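PDB 5CXW: penicillin-binding protein 1A from Mycobacterium tuberculosis, which builds cross-linked peptidoglycan for the mycobacterial cell wall, polymerising glycan strands and, through the penicillin-sensitive transpeptidase domain seen here, joining their peptides. Local coordinates for residues T34-P39 against F232-V237; A63-D68 against R210-A215. All blocks are in the same frame, centred on the assembly; numbering follows the deposited sequence.

How the interactions relate
The two contacts lie about 17 Å apart between centres, and interaction 2 is nested inside the chain loop that interaction 1 closes: 34-39, 63-68, 210-215 and 232-237 follow in that order. Interaction 1 joins two strands of a small three-stranded antiparallel sheet toward the periphery, whereas interaction 2 packs helix 211-222 on the five-stranded sheet of the transpeptidase core. They meet directly where F232 CZ touches I212 CD1 at 4.0 Å. Strand 74-78 is common ground as well, since F232 and I37 touch V74 while V65 touches Y77. The small sheet thus packs beside strand 74-78, an outermost strand of the five-stranded sheet, and both contacts lie away from the penicillin site.

Interaction 1. Residues T34-P39 against F232-V237; sequences TTTIDP and FVQKVV
The flat carbonyl group of F232 receives T36 N from above its plane, 44° out of it, at an N-to-O distance of 2.8 Å, while T35 CA adds a C-H...O contact to the same oxygen. The carbonyl of T34 takes two donors, Q234 N and K235 N, each tilted about 20° from its plane. Q234 N is the nearer, 2.9 Å from T34 O, against 3.2 Å for K235 N. Two residues facing one make a classic beta bulge, and T34 N completes the antiparallel pair by bonding to K235 O at 2.9 Å. Beside it T34 and K235 lie side by side, their CB atoms 4.0 Å apart. Beyond the bulge the side chains of T35 and V233 diverge. T35 OG1 accepts from I37 N at 3.3 Å, an ST turn, which suits threonine where strand gives way to turn. T36 OG1 sits between backbone N and carbonyl carbon (chi1 52°) and is hydrogen-bonded to V74 O; its CG2 lies 3.7 Å from F232 C. The ring of F232 makes an edge-to-face contact with Y77, and E14 of helix 2-19 accepts from F232 N and V233 N. The bonds between the two segments are all backbone to backbone, so the bulged main chain sets the pairing, while the hydroxyl of T35 holds the turn that follows and that of T36 reaches strand 74-78.

Interaction 2. Residues A63-D68 against R210-A215; sequences AVVSID and RVIDMA
Strand 63-67 and helix 211-215 run in roughly the same direction, 32° apart with axes 7.7 Å from each other at closest approach, and V65 and I212 bring their CA atoms to 5.7 Å. V65 is the middle of the contact and splits its two methyls between different partners. CG2 meets V211 CG1 at 3.7 Å, the two valines crossing obliquely; CG1, anti to the backbone N (chi1 -178°), is directed at I212 CG1 and A215 CB. A215 has only a methyl to fit in, which lets the helix come close enough for its CB to rest 3.4 Å from V65 O. On one side of V65, I67 CD1 reaches A215 CB at 3.9 Å; on the other, A63 CB meets V211 CG2 at 3.8 Å. Small and beta-branched residues suit so close a strand-helix interface. This is the core layering of the penicillin-binding transpeptidase fold, a five-stranded antiparallel sheet between helices: A63, V65 and I67 face helix 211-222, whereas V64 and S66 turn to helix 343-356 behind. A salt bridge and a backbone bond join R210 to D213 at the start of the helix. R210, the N-cap residue, grips the D213 carboxylate side-on, NE to OD2 and NH2 to OD1, each pair 2.9 Å apart, and R210 N also donates to OD2. I212 CG2 lies over one face of the guanidinium, 3.9 Å above its plane and toward the rim. M214, another residue of this turn, touches S98, the neighbour of S97, which is probably the residue acylated during transpeptidation.

Interaction 1. Residues T34-P39 against F232-V237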
loop_
_atom_site.group_PDB
_atom_site.type_symbol
_atom_site.label_atom_id
_atom_site.label_comp_id
_atom_site.label_asym_id
_atom_site.label_seq_id
_atom_site.Cartn_x
_atom_site.Cartn_y
_atom_site.Cartn_z
ATOM N N THR A 34 22.203 8.741 10.620
ATOM C CA THR A 34 21.809 9.071 9.268
ATOM C C THR A 34 20.541 8.279 8.976
ATOM O O THR A 34 20.506 7.081 9.146
ATOM C CB THR A 34 22.904 8.651 8.263
ATOM O OG1 THR A 34 24.173 9.262 8.623
ATOM C CG2 THR A 34 22.553 9.124 6.869
ATOM N N THR A 35 19.492 8.967 8.553
ATOM C CA THR A 35 18.251 8.304 8.257
ATOM C C THR A 35 18.205 8.006 6.793
ATOM O O THR A 35 18.993 8.477 5.991
ATOM C CB THR A 35 16.985 9.103 8.645
ATOM O OG1 THR A 35 16.801 10.126 7.666
ATOM C CG2 THR A 35 17.038 9.670 10.043
ATOM N N THR A 36 17.189 7.219 6.443
ATOM C CA THR A 36 16.961 6.828 5.056
ATOM C C THR A 36 16.179 7.858 4.243
ATOM O O THR A 36 16.057 7.716 3.022
ATOM C CB THR A 36 16.156 5.530 5.022
ATOM O OG1 THR A 36 14.980 5.659 5.827
ATOM C CG2 THR A 36 16.953 4.344 5.505
ATOM N N ILE A 37 15.574 8.818 4.933
ATOM C CA ILE A 37 14.728 9.785 4.296
ATOM C C ILE A 37 15.481 10.498 3.148
ATOM O O ILE A 37 16.648 10.877 3.291
ATOM C CB ILE A 37 14.172 10.804 5.323
ATOM C CG1 ILE A 37 13.356 10.097 6.430
ATOM C CG2 ILE A 37 13.321 11.824 4.596
ATOM C CD1 ILE A 37 12.097 9.382 5.952
ATOM N N ASP A 38 14.821 10.643 2.004
ATOM C CA ASP A 38 15.333 11.400 0.877
ATOM C C ASP A 38 14.649 12.752 0.904
ATOM O O ASP A 38 13.437 12.836 0.723
ATOM C CB ASP A 38 15.044 10.648 -0.420
ATOM C CG ASP A 38 15.466 11.412 -1.663
ATOM O OD1 ASP A 38 16.002 12.476 -1.570
ATOM O OD2 ASP A 38 15.214 10.968 -2.760
ATOM N N PRO A 39 15.409 13.834 1.084
ATOM C CA PRO A 39 14.734 15.133 1.192
ATOM C C PRO A 39 13.851 15.494 0.037
ATOM O O PRO A 39 12.790 16.105 0.237
ATOM C CB PRO A 39 15.916 16.114 1.266
ATOM C CG PRO A 39 16.936 15.316 2.018
ATOM C CD PRO A 39 16.825 13.921 1.495
ATOM N N PHE A 232 14.259 2.905 8.783
ATOM C CA PHE A 232 14.453 4.338 8.779
ATOM C C PHE A 232 15.929 4.745 9.032
ATOM O O PHE A 232 16.289 5.872 8.772
ATOM C CB PHE A 232 13.618 4.989 9.909
ATOM C CG PHE A 232 12.138 4.934 9.730
ATOM C CD1 PHE A 232 11.431 3.765 10.069
ATOM C CD2 PHE A 232 11.425 6.022 9.201
ATOM C CE1 PHE A 232 10.040 3.682 9.872
ATOM C CE2 PHE A 232 10.045 5.929 9.032
ATOM C CZ PHE A 232 9.367 4.772 9.377
ATOM N N VAL A 233 16.729 3.830 9.547
ATOM C CA VAL A 233 18.112 4.123 9.949
ATOM C C VAL A 233 19.056 3.527 8.911
ATOM O O VAL A 233 19.060 2.314 8.646
ATOM C CB VAL A 233 18.433 3.569 11.316
ATOM C CG1 VAL A 233 19.931 3.752 11.587
ATOM C CG2 VAL A 233 17.583 4.234 12.428
ATOM N N GLN A 234 19.858 4.418 8.320
ATOM C CA GLN A 234 20.884 4.104 7.338
ATOM C C GLN A 234 22.246 3.874 7.988
ATOM O O GLN A 234 22.978 2.964 7.600
ATOM C CB GLN A 234 20.988 5.236 6.316
ATOM C CG GLN A 234 22.031 5.063 5.217
ATOM C CD GLN A 234 21.749 3.821 4.382
ATOM O OE1 GLN A 234 20.577 3.457 4.108
ATOM N NE2 GLN A 234 22.797 3.150 3.983
ATOM N N LYS A 235 22.594 4.690 8.971
ATOM C CA LYS A 235 23.958 4.595 9.544
ATOM C C LYS A 235 23.934 5.201 10.923
ATOM O O LYS A 235 23.128 6.102 11.220
ATOM C CB LYS A 235 24.956 5.295 8.633
ATOM C CG LYS A 235 26.412 5.123 9.062
ATOM C CD LYS A 235 27.349 5.669 7.986
ATOM C CE LYS A 235 28.812 5.521 8.319
ATOM N NZ LYS A 235 29.636 6.332 7.385
ATOM N N VAL A 236 24.770 4.658 11.819
ATOM C CA VAL A 236 24.887 5.219 13.172
ATOM C C VAL A 236 26.370 5.263 13.518
ATOM O O VAL A 236 27.055 4.258 13.349
ATOM C CB VAL A 236 24.186 4.318 14.208
ATOM C CG1 VAL A 236 24.268 4.944 15.601
ATOM C CG2 VAL A 236 22.711 4.129 13.841
ATOM N N VAL A 237 26.818 6.447 13.965
ATOM C CA VAL A 237 28.252 6.629 14.338
ATOM C C VAL A 237 28.212 7.256 15.710
ATOM O O VAL A 237 27.389 8.182 15.970
ATOM C CB VAL A 237 28.981 7.550 13.364
ATOM C CG1 VAL A 237 30.482 7.648 13.717
ATOM C CG2 VAL A 237 28.844 7.056 11.934
#

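Interaction 2. Residues A63-D68 against R210-A215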
loop_
_atom_site.group_PDB
_atom_site.type_symbol
_atom_site.label_atom_id
_atom_site.label_comp_id
_atom_site.label_asym_id
_atom_site.label_seq_id
_atom_site.Cartn_x
_atom_site.Cartn_y
_atom_site.Cartn_z
ATOM N N ALA A 63 -1.980 10.213 5.067
ATOM C CA ALA A 63 -0.706 9.600 5.372
ATOM C C ALA A 63 -0.048 9.118 4.086
ATOM O O ALA A 63 -0.761 8.629 3.178
ATOM C CB ALA A 63 -0.900 8.448 6.332
ATOM N N VAL A 64 1.286 9.271 4.005
ATOM C CA VAL A 64 2.067 8.891 2.825
ATOM C C VAL A 64 3.338 8.191 3.280
ATOM O O VAL A 64 4.059 8.685 4.148
ATOM C CB VAL A 64 2.512 10.120 2.023
ATOM C CG1 VAL A 64 3.217 9.717 0.738
ATOM C CG2 VAL A 64 1.339 11.034 1.683
ATOM N N VAL A 65 3.612 7.024 2.738
ATOM C CA VAL A 65 4.886 6.337 2.965
ATOM C C VAL A 65 5.466 5.882 1.636
ATOM O O VAL A 65 4.748 5.275 0.827
ATOM C CB VAL A 65 4.703 5.118 3.883
ATOM C CG1 VAL A 65 6.068 4.449 4.135
ATOM C CG2 VAL A 65 4.092 5.554 5.187
ATOM N N SER A 66 6.748 6.227 1.388
ATOM C CA SER A 66 7.435 5.821 0.207
ATOM C C SER A 66 8.642 4.978 0.610
ATOM O O SER A 66 9.454 5.439 1.489
ATOM C CB SER A 66 7.948 7.040 -0.552
ATOM O OG SER A 66 6.877 7.892 -0.971
ATOM N N ILE A 67 8.768 3.808 -0.010
ATOM C CA ILE A 67 9.842 2.864 0.273
ATOM C C ILE A 67 10.622 2.511 -0.995
ATOM O O ILE A 67 10.040 2.340 -2.087
ATOM C CB ILE A 67 9.232 1.596 0.888
ATOM C CG1 ILE A 67 8.830 1.930 2.352
ATOM C CG2 ILE A 67 10.229 0.437 0.920
ATOM C CD1 ILE A 67 8.020 0.890 3.034
ATOM N N ASP A 68 11.944 2.444 -0.856
ATOM C CA ASP A 68 12.847 1.976 -1.891
ATOM C C ASP A 68 12.773 0.442 -2.023
ATOM O O ASP A 68 13.200 -0.281 -1.123
ATOM C CB ASP A 68 14.258 2.420 -1.540
ATOM C CG ASP A 68 15.275 2.107 -2.620
ATOM O OD1 ASP A 68 14.980 1.346 -3.562
ATOM O OD2 ASP A 68 16.402 2.677 -2.466
ATOM N N ARG A 210 -1.560 -1.028 8.115
ATOM C CA ARG A 210 -0.983 0.343 8.176
ATOM C C ARG A 210 -0.548 0.768 6.774
ATOM O O ARG A 210 -0.199 -0.055 5.922
ATOM C CB ARG A 210 0.240 0.354 9.072
ATOM C CG ARG A 210 0.010 -0.156 10.498
ATOM C CD ARG A 210 1.321 -0.257 11.290
ATOM N NE ARG A 210 2.120 -1.377 10.777
ATOM C CZ ARG A 210 3.382 -1.653 11.102
ATOM N NH1 ARG A 210 4.021 -0.941 12.006
ATOM N NH2 ARG A 210 3.965 -2.737 10.574
ATOM N N VAL A 211 -0.484 2.085 6.587
ATOM C CA VAL A 211 -0.009 2.661 5.341
ATOM C C VAL A 211 1.423 2.167 5.085
ATOM O O VAL A 211 1.771 1.817 3.943
ATOM C CB VAL A 211 -0.062 4.198 5.426
ATOM C CG1 VAL A 211 0.575 4.874 4.224
ATOM C CG2 VAL A 211 -1.485 4.726 5.551
ATOM N N ILE A 212 2.282 2.120 6.136
ATOM C CA ILE A 212 3.625 1.591 5.918
ATOM C C ILE A 212 3.645 0.149 5.438
ATOM O O ILE A 212 4.455 -0.183 4.572
ATOM C CB ILE A 212 4.584 1.803 7.134
ATOM C CG1 ILE A 212 6.001 1.309 6.813
ATOM C CG2 ILE A 212 4.037 1.165 8.426
ATOM C CD1 ILE A 212 7.046 2.062 7.656
ATOM N N ASP A 213 2.730 -0.691 5.929
ATOM C CA ASP A 213 2.636 -2.089 5.492
ATOM C C ASP A 213 2.309 -2.140 4.000
ATOM O O ASP A 213 2.872 -2.915 3.278
ATOM C CB ASP A 213 1.494 -2.837 6.224
ATOM C CG ASP A 213 1.791 -3.084 7.710
ATOM O OD1 ASP A 213 2.881 -3.613 8.016
ATOM O OD2 ASP A 213 0.887 -2.841 8.550
ATOM N N MET A 214 1.378 -1.308 3.564
ATOM C CA MET A 214 0.974 -1.324 2.143
ATOM C C MET A 214 2.151 -0.875 1.218
ATOM O O MET A 214 2.417 -1.502 0.197
ATOM C CB MET A 214 -0.256 -0.451 1.893
ATOM C CG MET A 214 -1.532 -0.996 2.518
ATOM S SD MET A 214 -2.018 -2.614 1.879
ATOM C CE MET A 214 -2.582 -2.147 0.266
ATOM N N ALA A 215 2.881 0.170 1.630
ATOM C CA ALA A 215 4.007 0.616 0.850
ATOM C C ALA A 215 5.062 -0.475 0.760
ATOM O O ALA A 215 5.642 -0.740 -0.330
ATOM C CB ALA A 215 4.608 1.885 1.427
#